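Local coordinates for Arf-GAP with coiled-coil, ANK repeat and PH domain-containing protein 2 (Homo sapiens, PDB 6IF3) that activates the GTPase activity of ARF6 and, through the ankyrin repeats that make up this fragment, interacts with RAB35, at residues 12-17 against 46-51; 70-75 against 100-105. All coordinates share one frame; numbering follows the deposited sequence.

Contact 1. Residues 12-17 against 46-51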
loop_
_atom_site.group_PDB
_atom_site.type_symbol
_atom_site.label_atom_id
_atom_site.label_comp_id
_atom_site.label_asym_id
_atom_site.label_seq_id
_atom_site.Cartn_x
_atom_site.Cartn_y
_atom_site.Cartn_z
ATOM N N LEU A 12 -8.098 -36.409 6.307
ATOM C CA LEU A 12 -9.451 -35.957 6.041
ATOM C C LEU A 12 -10.092 -35.408 7.306
ATOM O O LEU A 12 -10.805 -34.410 7.264
ATOM C CB LEU A 12 -10.281 -37.113 5.466
ATOM C CG LEU A 12 -11.748 -36.821 5.159
ATOM C CD1 LEU A 12 -11.870 -35.641 4.185
ATOM C CD2 LEU A 12 -12.413 -38.042 4.639
ATOM N N GLN A 13 -9.833 -36.040 8.444
ATOM C CA GLN A 13 -10.354 -35.499 9.707
ATOM C C GLN A 13 -9.811 -34.108 9.989
ATOM O O GLN A 13 -10.549 -33.223 10.417
ATOM C CB GLN A 13 -10.031 -36.463 10.869
ATOM C CG GLN A 13 -10.823 -37.763 10.800
ATOM C CD GLN A 13 -10.429 -38.747 11.882
ATOM O OE1 GLN A 13 -9.296 -38.734 12.364
ATOM N NE2 GLN A 13 -11.370 -39.594 12.286
ATOM N N LEU A 14 -8.529 -33.895 9.712
ATOM C CA LEU A 14 -7.904 -32.602 9.926
ATOM C C LEU A 14 -8.498 -31.567 8.991
ATOM O O LEU A 14 -8.764 -30.436 9.401
ATOM C CB LEU A 14 -6.391 -32.707 9.721
ATOM C CG LEU A 14 -5.567 -31.422 9.760
ATOM C CD1 LEU A 14 -5.673 -30.810 11.180
ATOM C CD2 LEU A 14 -4.141 -31.737 9.361
ATOM N N TYR A 15 -8.669 -31.961 7.732
ATOM C CA TYR A 15 -9.228 -31.110 6.690
ATOM C C TYR A 15 -10.616 -30.578 7.092
ATOM O O TYR A 15 -10.910 -29.375 6.951
ATOM C CB TYR A 15 -9.292 -31.947 5.408
ATOM C CG TYR A 15 -9.883 -31.360 4.148
ATOM C CD1 TYR A 15 -9.064 -30.757 3.183
ATOM C CD2 TYR A 15 -11.243 -31.494 3.851
ATOM C CE1 TYR A 15 -9.574 -30.296 1.994
ATOM C CE2 TYR A 15 -11.776 -31.002 2.654
ATOM C CZ TYR A 15 -10.924 -30.429 1.714
ATOM O OH TYR A 15 -11.418 -29.936 0.557
ATOM N N ARG A 16 -11.470 -31.476 7.562
ATOM C CA ARG A 16 -12.828 -31.109 7.963
ATOM C C ARG A 16 -12.811 -30.222 9.200
ATOM O O ARG A 16 -13.544 -29.231 9.298
ATOM C CB ARG A 16 -13.648 -32.376 8.235
ATOM C CG ARG A 16 -13.935 -33.150 6.957
ATOM C CD ARG A 16 -14.657 -34.462 7.205
ATOM N NE ARG A 16 -15.153 -34.945 5.920
ATOM C CZ ARG A 16 -15.675 -36.150 5.697
ATOM N NH1 ARG A 16 -15.767 -37.035 6.675
ATOM N NH2 ARG A 16 -16.096 -36.463 4.477
ATOM N N ALA A 17 -11.978 -30.584 10.169
ATOM C CA ALA A 17 -11.966 -29.854 11.434
ATOM C C ALA A 17 -11.425 -28.441 11.243
ATOM O O ALA A 17 -11.755 -27.542 12.014
ATOM C CB ALA A 17 -11.147 -30.634 12.481
ATOM N N ALA A 46 -7.349 -29.461 -2.350
ATOM C CA ALA A 46 -7.322 -28.485 -1.278
ATOM C C ALA A 46 -6.760 -29.103 0.010
ATOM O O ALA A 46 -6.744 -30.333 0.191
ATOM C CB ALA A 46 -8.749 -27.902 -1.029
ATOM N N THR A 47 -6.345 -28.218 0.905
ATOM C CA THR A 47 -5.555 -28.550 2.067
ATOM C C THR A 47 -6.240 -28.111 3.356
ATOM O O THR A 47 -7.185 -27.325 3.323
ATOM C CB THR A 47 -4.212 -27.832 2.026
ATOM O OG1 THR A 47 -4.495 -26.412 1.963
ATOM C CG2 THR A 47 -3.382 -28.246 0.813
ATOM N N PRO A 48 -5.732 -28.576 4.497
ATOM C CA PRO A 48 -6.242 -28.040 5.768
ATOM C C PRO A 48 -6.118 -26.531 5.858
ATOM O O PRO A 48 -7.081 -25.917 6.336
ATOM C CB PRO A 48 -5.371 -28.773 6.830
ATOM C CG PRO A 48 -5.084 -30.140 6.145
ATOM C CD PRO A 48 -4.846 -29.743 4.701
ATOM N N LEU A 49 -5.028 -25.951 5.375
ATOM C CA LEU A 49 -4.881 -24.511 5.554
ATOM C C LEU A 49 -5.838 -23.795 4.636
ATOM O O LEU A 49 -6.405 -22.761 5.041
ATOM C CB LEU A 49 -3.444 -24.081 5.331
ATOM C CG LEU A 49 -3.120 -22.608 5.550
ATOM C CD1 LEU A 49 -3.581 -22.153 6.954
ATOM C CD2 LEU A 49 -1.605 -22.387 5.387
ATOM N N ILE A 50 -6.077 -24.326 3.436
ATOM C CA ILE A 50 -7.097 -23.718 2.598
ATOM C C ILE A 50 -8.488 -23.858 3.264
ATOM O O ILE A 50 -9.278 -22.914 3.229
ATOM C CB ILE A 50 -7.079 -24.308 1.162
ATOM C CG1 ILE A 50 -5.852 -23.774 0.421
ATOM C CG2 ILE A 50 -8.359 -23.998 0.428
ATOM C CD1 ILE A 50 -5.595 -24.481 -0.895
ATOM N N GLN A 51 -8.785 -25.001 3.886
ATOM C CA GLN A 51 -10.047 -25.122 4.615
ATOM C C GLN A 51 -10.148 -24.119 5.756
ATOM O O GLN A 51 -11.235 -23.623 6.046
ATOM C CB GLN A 51 -10.223 -26.553 5.156
ATOM C CG GLN A 51 -10.508 -27.546 3.984
ATOM C CD GLN A 51 -11.807 -27.224 3.265
ATOM O OE1 GLN A 51 -12.849 -27.059 3.894
ATOM N NE2 GLN A 51 -11.747 -27.119 1.954
HETATM O O HOH W 1 -13.921 -29.316 5.235
#

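Contact 2. Residues 70-75 against 100-105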
loop_
_atom_site.group_PDB
_atom_site.type_symbol
_atom_site.label_atom_id
_atom_site.label_comp_id
_atom_site.label_asym_id
_atom_site.label_seq_id
_atom_site.Cartn_x
_atom_site.Cartn_y
_atom_site.Cartn_z
ATOM N N ASN A 70 2.594 -25.616 5.166
ATOM C CA ASN A 70 3.231 -24.819 4.116
ATOM C C ASN A 70 2.297 -23.688 3.725
ATOM O O ASN A 70 1.254 -23.933 3.142
ATOM C CB ASN A 70 3.533 -25.734 2.918
ATOM C CG ASN A 70 4.221 -25.041 1.790
ATOM O OD1 ASN A 70 4.341 -23.817 1.743
ATOM N ND2 ASN A 70 4.680 -25.851 0.825
ATOM N N VAL A 71 2.690 -22.446 4.020
ATOM C CA VAL A 71 1.837 -21.265 3.788
ATOM C C VAL A 71 1.597 -21.050 2.296
ATOM O O VAL A 71 0.668 -20.357 1.919
ATOM C CB VAL A 71 2.467 -20.023 4.445
ATOM C CG1 VAL A 71 3.659 -19.516 3.644
ATOM C CG2 VAL A 71 1.405 -18.924 4.669
ATOM N N ASN A 72 2.396 -21.688 1.443
ATOM C CA ASN A 72 2.273 -21.430 0.010
ATOM C C ASN A 72 1.595 -22.559 -0.770
ATOM O O ASN A 72 1.387 -22.403 -1.979
ATOM C CB ASN A 72 3.642 -21.187 -0.609
ATOM C CG ASN A 72 4.245 -19.886 -0.191
ATOM O OD1 ASN A 72 3.556 -18.876 -0.100
ATOM N ND2 ASN A 72 5.538 -19.891 0.044
ATOM N N GLN A 73 1.309 -23.698 -0.130
ATOM C CA GLN A 73 0.917 -24.886 -0.895
ATOM C C GLN A 73 -0.403 -24.634 -1.599
ATOM O O GLN A 73 -1.385 -24.175 -0.976
ATOM C CB GLN A 73 0.802 -26.127 0.005
ATOM C CG GLN A 73 0.480 -27.402 -0.799
ATOM C CD GLN A 73 0.493 -28.609 0.082
ATOM O OE1 GLN A 73 1.299 -28.685 1.016
ATOM N NE2 GLN A 73 -0.418 -29.535 -0.166
ATOM N N ARG A 74 -0.438 -24.963 -2.882
ATOM C CA ARG A 74 -1.572 -24.638 -3.748
ATOM C C ARG A 74 -2.537 -25.781 -3.963
ATOM O O ARG A 74 -2.131 -26.968 -3.972
ATOM C CB ARG A 74 -1.056 -24.196 -5.137
ATOM C CG ARG A 74 0.046 -23.129 -5.098
ATOM C CD ARG A 74 0.741 -23.087 -6.418
ATOM N NE ARG A 74 1.888 -22.188 -6.524
ATOM C CZ ARG A 74 1.907 -21.104 -7.305
ATOM N NH1 ARG A 74 0.810 -20.780 -7.969
ATOM N NH2 ARG A 74 3.019 -20.374 -7.451
ATOM N N ASP A 75 -3.800 -25.427 -4.221
ATOM C CA ASP A 75 -4.747 -26.416 -4.769
ATOM C C ASP A 75 -4.451 -26.672 -6.255
ATOM O O ASP A 75 -3.482 -26.114 -6.827
ATOM C CB ASP A 75 -6.210 -25.988 -4.560
ATOM C CG ASP A 75 -6.573 -24.691 -5.264
ATOM O OD1 ASP A 75 -5.937 -24.342 -6.277
ATOM O OD2 ASP A 75 -7.564 -24.045 -4.819
ATOM N N ARG A 100 3.965 -14.239 7.718
ATOM C CA ARG A 100 4.556 -15.576 7.791
ATOM C C ARG A 100 5.264 -15.993 6.506
ATOM O O ARG A 100 5.523 -17.174 6.293
ATOM C CB ARG A 100 3.488 -16.603 8.162
ATOM C CG ARG A 100 3.011 -16.477 9.594
ATOM C CD ARG A 100 4.175 -16.447 10.574
ATOM N NE ARG A 100 4.042 -15.344 11.521
ATOM C CZ ARG A 100 3.174 -15.331 12.524
ATOM N NH1 ARG A 100 2.378 -16.373 12.724
ATOM N NH2 ARG A 100 3.099 -14.283 13.324
ATOM N N GLY A 101 5.569 -15.029 5.644
ATOM C CA GLY A 101 6.384 -15.273 4.454
ATOM C C GLY A 101 5.668 -15.831 3.226
ATOM O O GLY A 101 6.296 -16.370 2.307
ATOM N N ALA A 102 4.348 -15.734 3.199
ATOM C CA ALA A 102 3.606 -16.133 2.005
ATOM C C ALA A 102 4.096 -15.416 0.754
ATOM O O ALA A 102 4.411 -14.201 0.784
ATOM C CB ALA A 102 2.128 -15.888 2.195
ATOM N N ASN A 103 4.166 -16.165 -0.341
ATOM C CA ASN A 103 4.561 -15.621 -1.650
ATOM C C ASN A 103 3.401 -14.912 -2.330
ATOM O O ASN A 103 2.468 -15.541 -2.849
ATOM C CB ASN A 103 5.084 -16.757 -2.532
ATOM C CG ASN A 103 5.394 -16.306 -3.926
ATOM O OD1 ASN A 103 5.605 -15.117 -4.159
ATOM N ND2 ASN A 103 5.502 -17.258 -4.860
ATOM N N GLN A 104 3.415 -13.584 -2.284
ATOM C CA GLN A 104 2.290 -12.856 -2.864
ATOM C C GLN A 104 2.463 -12.662 -4.359
ATOM O O GLN A 104 1.582 -12.126 -5.026
ATOM C CB GLN A 104 2.097 -11.514 -2.183
ATOM C CG GLN A 104 3.165 -10.461 -2.504
ATOM C CD GLN A 104 2.663 -9.087 -2.158
ATOM O OE1 GLN A 104 1.848 -8.504 -2.886
ATOM N NE2 GLN A 104 3.113 -8.569 -1.023
ATOM N N HIS A 105 3.598 -13.100 -4.891
ATOM C CA HIS A 105 3.847 -12.999 -6.336
ATOM C C HIS A 105 3.291 -14.222 -7.087
ATOM O O HIS A 105 3.183 -14.181 -8.318
ATOM C CB HIS A 105 5.342 -12.824 -6.576
ATOM C CG HIS A 105 5.878 -11.602 -5.899
ATOM N ND1 HIS A 105 5.786 -10.347 -6.459
ATOM C CD2 HIS A 105 6.405 -11.426 -4.664
ATOM C CE1 HIS A 105 6.291 -9.459 -5.622
ATOM N NE2 HIS A 105 6.673 -10.088 -4.525
HETATM O O HOH W 2 0.972 -17.677 -2.095
#

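Contact 1. Residues 12-17 against 46-51
Y15 and Q51 make the central packing between helix 10-19 and the start of helix 48-55. CG of Q51 sits 3.5 Å from the centroid of the Y15 ring and 11° off the ring normal, a CH-pi contact over the face. The bend of the Q51 chain at chi2 carries its amide on across the ring, the two planes 29° apart and stacked. Y15 CG is anti to the backbone N (chi1 178°), which swings the ring across to the A46-T47 backbone; A46 O lies at the ring edge, 3.4 Å from Y15 CE1.

Apolar packing continues beside the ring. A46 CB comes within 3.9 Å of Y15 CE1, while L14 CD2 meets P48 CG at 3.7 Å, the two side chains crossing at about a right angle.

No direct hydrogen bond joins the segments. Y15 OH and Q51 NE2 are near one another, but the angle is poor, and the hydroxyl is hydrogen-bonded to E43 instead. A water donates to Q51 OE1 at 2.8 Å and only weakly to the backbone carbonyl Y15 O. An alanine in place of Y15 would probably open a gap beneath Q51 and deprive E43 of its hydroxyl partner.

Within 46-51, T47 is the N-cap: its OG1 accepts a capping bond from I50 N at 3.0 Å, while P48 begins the helix. T47-P48-L49 is the TPL signature of ankyrin repeats, here opening the first helix of ANK 1, which packs on helix 10-19, the first helix of the pair that precedes it.

Contact 2. Residues 70-75 against 100-105
V71 and A102 bring two irregular segments together, their CA atoms 5.7 Å apart. N70-Q73 forms a type I beta turn, which places V71 and N72 at its two corners. Across from it, the chain leaves helix 91-99 through a Schellman motif with G101, at positive phi, as the C-prime residue, and then runs past the turn.

The one direct hydrogen bond across the contact ties a side chain to this passing backbone. N103 N donates to N72 OD1 at 2.8 Å. The bond is almost straight, at 178°, and the donor N lies tilted 20° from the plane of the N72 side-chain carbonyl. N72 CG is anti to the carbonyl carbon (chi1 -70°), which extends the amide toward 102-103; its OD1 also lies 3.5 Å from A102 CA. A water bridges the same two residues, donating to the backbone N103 O at 2.7 Å and weakly to N72 OD1.

The apolar part is carried by V71: CG1 lies 3.8 Å from A102 CA and CG2 4.0 Å from A102 CB. Both V71 and A102 also touch F97 of helix 91-99, so the contact borders the packing of that helix.

Two Asx turns shape the segments themselves. N70 OD1 accepts from N72 N at 2.9 Å, bracing the turn that presents N72, and N103 OD1 accepts from H105 N at the same length. Equivalent loops, each following the second helix of its repeat, thus meet side by side, the side-chain-to-backbone bond joining ANK 1 to ANK 2 as is characteristic of the stacked ankyrin-repeat fold.

Overall arrangement
From the N terminus, helix 10-19 is followed by helix 23-31 and a loop before the chain returns at 46-51, where contact 1 closes a loop of 28 residues. Helix 58-66 then leads to 70-75, and helices 81-88 and 91-99 fill most of the 24 residues before 100-105 closes contact 2. The contacts stand in series, neither nested nor crossed, with centres 16 Å apart. They nevertheless touch within ANK 1: T47 CG2 packs 3.4 Å from Q73 NE2, and L49 CD2 reaches V71 CA at 4.0 Å. Contact 1 ties helix 10-19 to the first helix of ANK 1; contact 2 ties the far end of ANK 1 to ANK 2.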